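Local coordinates for protein probable branched-chain-amino-acid aminotransferase (PDB 3CSW) that probably catalyses the pyridoxal-phosphate-dependent transfer of amino groups between leucine, isoleucine or valine and 2-oxoglutarate in branched-chain amino acid biosynthesis, at residues Val132-Pro136 against Leu167-Gly172; Pro141-Lys145 against Gly198-Gly202. All coordinates share one frame; numbering follows the deposited sequence.

Interaction 1 of 2, residues Val132-Pro136 against Leu167-Gly172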
loop_
_atom_site.group_PDB
_atom_site.type_symbol
_atom_site.label_atom_id
_atom_site.label_comp_id
_atom_site.label_asym_id
_atom_site.label_seq_id
_atom_site.Cartn_x
_atom_site.Cartn_y
_atom_site.Cartn_z
ATOM N N VAL A 132 4.481 -7.365 -13.199
ATOM C CA VAL A 132 3.167 -7.431 -12.641
ATOM C C VAL A 132 3.283 -7.888 -11.177
ATOM O O VAL A 132 3.898 -8.927 -10.896
ATOM C CB VAL A 132 2.314 -8.430 -13.448
ATOM C CG1 VAL A 132 0.924 -8.514 -12.873
ATOM C CG2 VAL A 132 2.276 -8.023 -14.930
ATOM N N ARG A 133 2.715 -7.094 -10.258
ATOM C CA ARG A 133 2.636 -7.464 -8.854
ATOM C C ARG A 133 1.386 -8.281 -8.622
ATOM O O ARG A 133 0.364 -8.057 -9.246
ATOM C CB ARG A 133 2.637 -6.260 -7.913
ATOM C CG ARG A 133 3.854 -5.377 -7.968
ATOM C CD ARG A 133 5.104 -6.119 -7.553
ATOM N NE ARG A 133 6.255 -5.230 -7.684
ATOM C CZ ARG A 133 6.819 -4.517 -6.711
ATOM N NH1 ARG A 133 6.398 -4.576 -5.444
ATOM N NH2 ARG A 133 7.839 -3.714 -7.017
ATOM N N ARG A 134 1.492 -9.249 -7.722
ATOM C CA ARG A 134 0.366 -10.090 -7.323
ATOM C C ARG A 134 -0.742 -9.227 -6.713
ATOM O O ARG A 134 -0.460 -8.345 -5.909
ATOM C CB ARG A 134 0.846 -11.127 -6.317
ATOM C CG ARG A 134 -0.111 -12.278 -6.050
ATOM C CD ARG A 134 -0.020 -13.283 -7.174
ATOM N NE ARG A 134 -0.563 -14.582 -6.807
ATOM C CZ ARG A 134 -1.698 -15.119 -7.248
ATOM N NH1 ARG A 134 -2.496 -14.487 -8.086
ATOM N NH2 ARG A 134 -2.038 -16.335 -6.841
ATOM N N ILE A 135 -2.002 -9.488 -7.103
ATOM C CA ILE A 135 -3.137 -8.703 -6.619
ATOM C C ILE A 135 -3.281 -8.975 -5.126
ATOM O O ILE A 135 -3.241 -10.153 -4.705
ATOM C CB ILE A 135 -4.487 -9.047 -7.342
ATOM C CG1 ILE A 135 -4.406 -8.730 -8.839
ATOM C CG2 ILE A 135 -5.658 -8.301 -6.662
ATOM C CD1 ILE A 135 -5.664 -9.210 -9.665
ATOM N N PRO A 136 -3.427 -7.906 -4.321
ATOM C CA PRO A 136 -3.514 -8.098 -2.874
ATOM C C PRO A 136 -4.903 -8.580 -2.459
ATOM O O PRO A 136 -5.866 -8.388 -3.196
ATOM C CB PRO A 136 -3.214 -6.691 -2.318
ATOM C CG PRO A 136 -3.737 -5.771 -3.348
ATOM C CD PRO A 136 -3.485 -6.475 -4.678
ATOM N N LEU A 167 6.240 -13.208 -9.697
ATOM C CA LEU A 167 5.406 -12.124 -9.186
ATOM C C LEU A 167 5.757 -11.845 -7.728
ATOM O O LEU A 167 5.758 -12.758 -6.890
ATOM C CB LEU A 167 3.904 -12.428 -9.304
ATOM C CG LEU A 167 3.214 -12.460 -10.672
ATOM C CD1 LEU A 167 3.465 -13.793 -11.353
ATOM C CD2 LEU A 167 1.707 -12.127 -10.586
ATOM N N LEU A 168 6.123 -10.590 -7.469
ATOM C CA LEU A 168 6.305 -10.074 -6.141
ATOM C C LEU A 168 4.975 -9.475 -5.709
ATOM O O LEU A 168 4.154 -9.084 -6.550
ATOM C CB LEU A 168 7.371 -8.965 -6.114
ATOM C CG LEU A 168 8.712 -9.252 -6.793
ATOM C CD1 LEU A 168 9.628 -8.081 -6.617
ATOM C CD2 LEU A 168 9.311 -10.529 -6.283
ATOM N N GLY A 169 4.767 -9.405 -4.405
ATOM C CA GLY A 169 3.599 -8.728 -3.859
ATOM C C GLY A 169 3.853 -7.244 -3.837
ATOM O O GLY A 169 4.960 -6.800 -4.150
ATOM N N LEU A 170 2.859 -6.465 -3.418
ATOM C CA LEU A 170 2.981 -5.014 -3.453
ATOM C C LEU A 170 4.145 -4.478 -2.652
ATOM O O LEU A 170 4.602 -3.404 -2.951
ATOM C CB LEU A 170 1.712 -4.309 -2.958
ATOM C CG LEU A 170 0.461 -4.276 -3.838
ATOM C CD1 LEU A 170 -0.592 -3.360 -3.155
ATOM C CD2 LEU A 170 0.780 -3.849 -5.281
ATOM N N ASN A 171 4.583 -5.177 -1.603
ATOM C CA ASN A 171 5.706 -4.695 -0.803
ATOM C C ASN A 171 7.067 -5.278 -1.210
ATOM O O ASN A 171 8.055 -5.078 -0.509
ATOM C CB ASN A 171 5.493 -5.011 0.686
ATOM C CG ASN A 171 4.268 -4.328 1.278
ATOM O OD1 ASN A 171 3.348 -4.999 1.704
ATOM N ND2 ASN A 171 4.273 -2.999 1.329
ATOM N N GLY A 172 7.150 -6.000 -2.320
ATOM C CA GLY A 172 8.428 -6.576 -2.705
ATOM C C GLY A 172 8.739 -7.939 -2.109
ATOM O O GLY A 172 9.845 -8.449 -2.293
HETATM O O HOH W 1 6.249 -8.676 -9.733
HETATM O O HOH W 2 0.265 -8.005 -3.327
#

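Interaction 2 of 2, residues Pro141-Lys145 against Gly198-Gly202. With PLP (pyridoxal-5'-phosphate), chain E.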
loop_
_atom_site.group_PDB
_atom_site.type_symbol
_atom_site.label_atom_id
_atom_site.label_comp_id
_atom_site.label_asym_id
_atom_site.label_seq_id
_atom_site.Cartn_x
_atom_site.Cartn_y
_atom_site.Cartn_z
ATOM N N PRO A 141 -9.087 -12.512 -3.603
ATOM C CA PRO A 141 -8.413 -13.574 -2.890
ATOM C C PRO A 141 -7.363 -14.248 -3.754
ATOM O O PRO A 141 -7.653 -14.668 -4.871
ATOM C CB PRO A 141 -9.533 -14.568 -2.537
ATOM C CG PRO A 141 -10.815 -13.870 -2.808
ATOM C CD PRO A 141 -10.536 -12.764 -3.773
ATOM N N PRO A 142 -6.123 -14.328 -3.259
ATOM C CA PRO A 142 -5.051 -14.987 -3.984
ATOM C C PRO A 142 -5.349 -16.440 -4.370
ATOM O O PRO A 142 -4.860 -16.902 -5.400
ATOM C CB PRO A 142 -3.893 -14.946 -2.997
ATOM C CG PRO A 142 -4.199 -13.830 -2.098
ATOM C CD PRO A 142 -5.662 -13.756 -1.985
ATOM N N ALA A 143 -6.138 -17.145 -3.554
ATOM C CA ALA A 143 -6.488 -18.542 -3.820
ATOM C C ALA A 143 -7.628 -18.724 -4.828
ATOM O O ALA A 143 -7.982 -19.857 -5.128
ATOM C CB ALA A 143 -6.827 -19.282 -2.494
ATOM N N LEU A 144 -8.222 -17.647 -5.340
ATOM C CA LEU A 144 -9.225 -17.788 -6.422
ATOM C C LEU A 144 -8.530 -18.116 -7.770
ATOM O O LEU A 144 -7.926 -17.239 -8.395
ATOM C CB LEU A 144 -10.110 -16.530 -6.542
ATOM C CG LEU A 144 -11.092 -16.439 -7.729
ATOM C CD1 LEU A 144 -12.080 -17.633 -7.760
ATOM C CD2 LEU A 144 -11.831 -15.112 -7.725
ATOM N N LYS A 145 -8.620 -19.372 -8.208
ATOM C CA LYS A 145 -8.062 -19.791 -9.496
ATOM C C LYS A 145 -9.136 -19.611 -10.541
ATOM O O LYS A 145 -9.996 -20.495 -10.710
ATOM C CB LYS A 145 -7.655 -21.253 -9.502
ATOM C CG LYS A 145 -6.318 -21.567 -8.952
ATOM C CD LYS A 145 -6.046 -23.079 -9.028
ATOM C CE LYS A 145 -5.430 -23.492 -10.331
ATOM N NZ LYS A 145 -3.937 -23.516 -10.218
ATOM N N GLY A 198 0.472 -14.034 0.363
ATOM C CA GLY A 198 -0.599 -13.741 -0.573
ATOM C C GLY A 198 -0.473 -14.590 -1.805
ATOM O O GLY A 198 -0.433 -14.081 -2.928
ATOM N N ILE A 199 -0.431 -15.895 -1.596
ATOM C CA ILE A 199 -0.133 -16.830 -2.664
ATOM C C ILE A 199 -1.160 -17.949 -2.758
ATOM O O ILE A 199 -1.975 -18.126 -1.867
ATOM C CB ILE A 199 1.313 -17.440 -2.478
ATOM C CG1 ILE A 199 1.379 -18.327 -1.231
ATOM C CG2 ILE A 199 2.341 -16.313 -2.407
ATOM C CD1 ILE A 199 2.589 -19.207 -1.106
ATOM N N LEU A 200 -1.089 -18.694 -3.861
ATOM C CA LEU A 200 -1.841 -19.926 -4.061
ATOM C C LEU A 200 -1.134 -21.091 -3.342
ATOM O O LEU A 200 0.080 -21.227 -3.426
ATOM C CB LEU A 200 -1.903 -20.209 -5.541
ATOM C CG LEU A 200 -2.937 -21.194 -6.014
ATOM C CD1 LEU A 200 -4.323 -20.665 -5.758
ATOM C CD2 LEU A 200 -2.721 -21.421 -7.481
ATOM N N ASP A 201 -1.903 -21.895 -2.608
ATOM C CA ASP A 201 -1.384 -23.064 -1.873
ATOM C C ASP A 201 -1.259 -24.246 -2.836
ATOM O O ASP A 201 -2.109 -25.133 -2.882
ATOM C CB ASP A 201 -2.278 -23.432 -0.662
ATOM C CG ASP A 201 -3.770 -23.538 -1.024
ATOM O OD1 ASP A 201 -4.226 -22.863 -1.987
ATOM O OD2 ASP A 201 -4.492 -24.292 -0.340
ATOM N N GLY A 202 -0.208 -24.218 -3.638
ATOM C CA GLY A 202 0.017 -25.260 -4.608
ATOM C C GLY A 202 0.138 -26.638 -3.977
ATOM O O GLY A 202 0.722 -26.797 -2.889
HETATM N N1 PLP E . 0.867 -20.437 -8.550
HETATM C C2 PLP E . -0.048 -20.110 -9.544
HETATM C C2A PLP E . -0.330 -18.658 -9.780
HETATM C C3 PLP E . -0.672 -21.132 -10.293
HETATM O O3 PLP E . -1.515 -20.830 -11.337
HETATM C C4 PLP E . -0.360 -22.486 -10.020
HETATM C C4A PLP E . -0.960 -23.592 -10.845
HETATM O O4A PLP E . -0.454 -23.898 -11.940
HETATM C C5 PLP E . 0.573 -22.790 -9.015
HETATM C C6 PLP E . 1.167 -21.759 -8.285
HETATM C C5A PLP E . 1.112 -24.192 -8.835
HETATM O O4P PLP E . 0.216 -24.967 -8.051
HETATM P P PLP E . 0.143 -26.594 -8.153
HETATM O O1P PLP E . -1.117 -27.102 -7.423
HETATM O O2P PLP E . 1.365 -27.187 -7.513
HETATM O O3P PLP E . 0.096 -26.908 -9.643
#

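Interaction 1 of 2, residues Val132-Pro136 against Leu167-Gly172
Two direct hydrogen bonds join Arg-134 and Arg-133 to the carbonyls of Leu-168 and Gly-169, respectively. The backbone N of Arg-134 donates to Leu-168 O over 2.9 Å, nearly straight at 161°, and the same oxygen takes a CA-H...O contact from Arg-133 CA at 3.2 Å. The second bond comes from a side chain: Arg-133 NH1 reaches Gly-169 O at 2.9 Å, with an N-H...O angle of 148°. The bend at chi2 (-63°) helps carry the chain of Arg-133 past Leu-168, its CD lying 3.9 Å from Leu-168 CB, bringing the guanidinium edge to the carbonyl oxygen, which lies a little out of the guanidinium plane. Gly-169 O also accepts from Gly-172 N, the closing bond of a type I turn, and is thus gripped by a backbone and a side-chain donor together. The turn follows in the chain from strand 164-168 of a mixed sheet, and the loop 132-136, between strand 125-129 and helix 150-156, is laid against it.

Two waters extend the polar seam. One donates to Val-132 O and accepts from Leu-168 N; the other joins Arg-134 O to Leu-170 N in the same way.

Leucine side chains pack around these bonds. Leu-167 lays CG against the carbonyl O of Val-132, at 3.6 Å, and its CD2 branch meets the CD of Arg-134, whose chain crosses it obliquely. The two methyls of Leu-170 divide their work, CD1 meeting Pro-136 CG and CD2 meeting Arg-133 CB, each at 4.0 Å.

Outside the pair, the Arg-134 guanidinium forms salt bridges with Glu-176 and Asp-151. Arg-133 NH1 also bonds Asn-171 O of the third subunit, and its guanidinium makes a cation-pi contact with Trp-225 of that subunit, while Arg-133 O accepts from Ser-139 OG of the second subunit.

Interaction 2 of 2, residues Pro141-Lys145 against Gly198-Gly202
The cofactor pocket of this class-IV aminotransferase is lined here by Lys-145, Leu-200 and Gly-202, with Leu-200 filling the space between pyridoxal phosphate and the loop 141-145. Its CD2 rests on the pyridine ring, 3.5 Å from C3 of the cofactor, while CD1 turns to the loop and meets Ala-143 CA at 3.6 Å. With CG anti to the backbone N (chi1 -163°), the branch point sits between cofactor and loop, and chi2 of 65° turns one methyl to each. Lys-145 crosses Leu-200 at about a right angle, its CG 3.9 Å from both methyls. Bends at chi3 and chi4 then bring its amine round to the cofactor, NZ standing 3.0 Å from C4A, the aldehyde carbon.

Farther from the ring, the type I turn 141-144 presents the ring of Pro-142 to the Gly-198 peptide, CB lying 3.6 Å from Gly-198 O. No hydrogen bond joins the two segments; Asp-201 instead forms a salt bridge with Arg-65. Gly-202 occupies the N-cap position of helix 203-214, its CA 3.5 Å from O4P, and Ile-203 N and Thr-204 OG1 of that helix bond the cofactor.

Lys-145 is, by similarity, the residue that carries pyridoxal phosphate as a Schiff base. Here the aldehyde oxygen is still present and no covalent link is modelled, but the amine already lies beside the carbon with which that imine would form.

Overall arrangement
Arg-134 ties the two contacts together, their centres about 13 Å apart. From interaction 1 its side chain reaches into interaction 2, NH2 lying 3.2 Å from Pro-142 O and CG 3.6 Å from Gly-198 O, both as packing. The loop between strand 125-129 and helix 150-156 supplies the first segment of both contacts, and the segments alternate along the chain. Glu-176 adds a second connection: its OE2 pairs with Arg-134 NE and accepts from Leu-200 N, while OE1 bonds the cofactor. Interaction 2 forms part of the pocket wall, and interaction 1 lies behind it, with the Arg-134 side chain about 7 Å from that of Lys-145; both touch the second subunit, and interaction 1 also bonds the third.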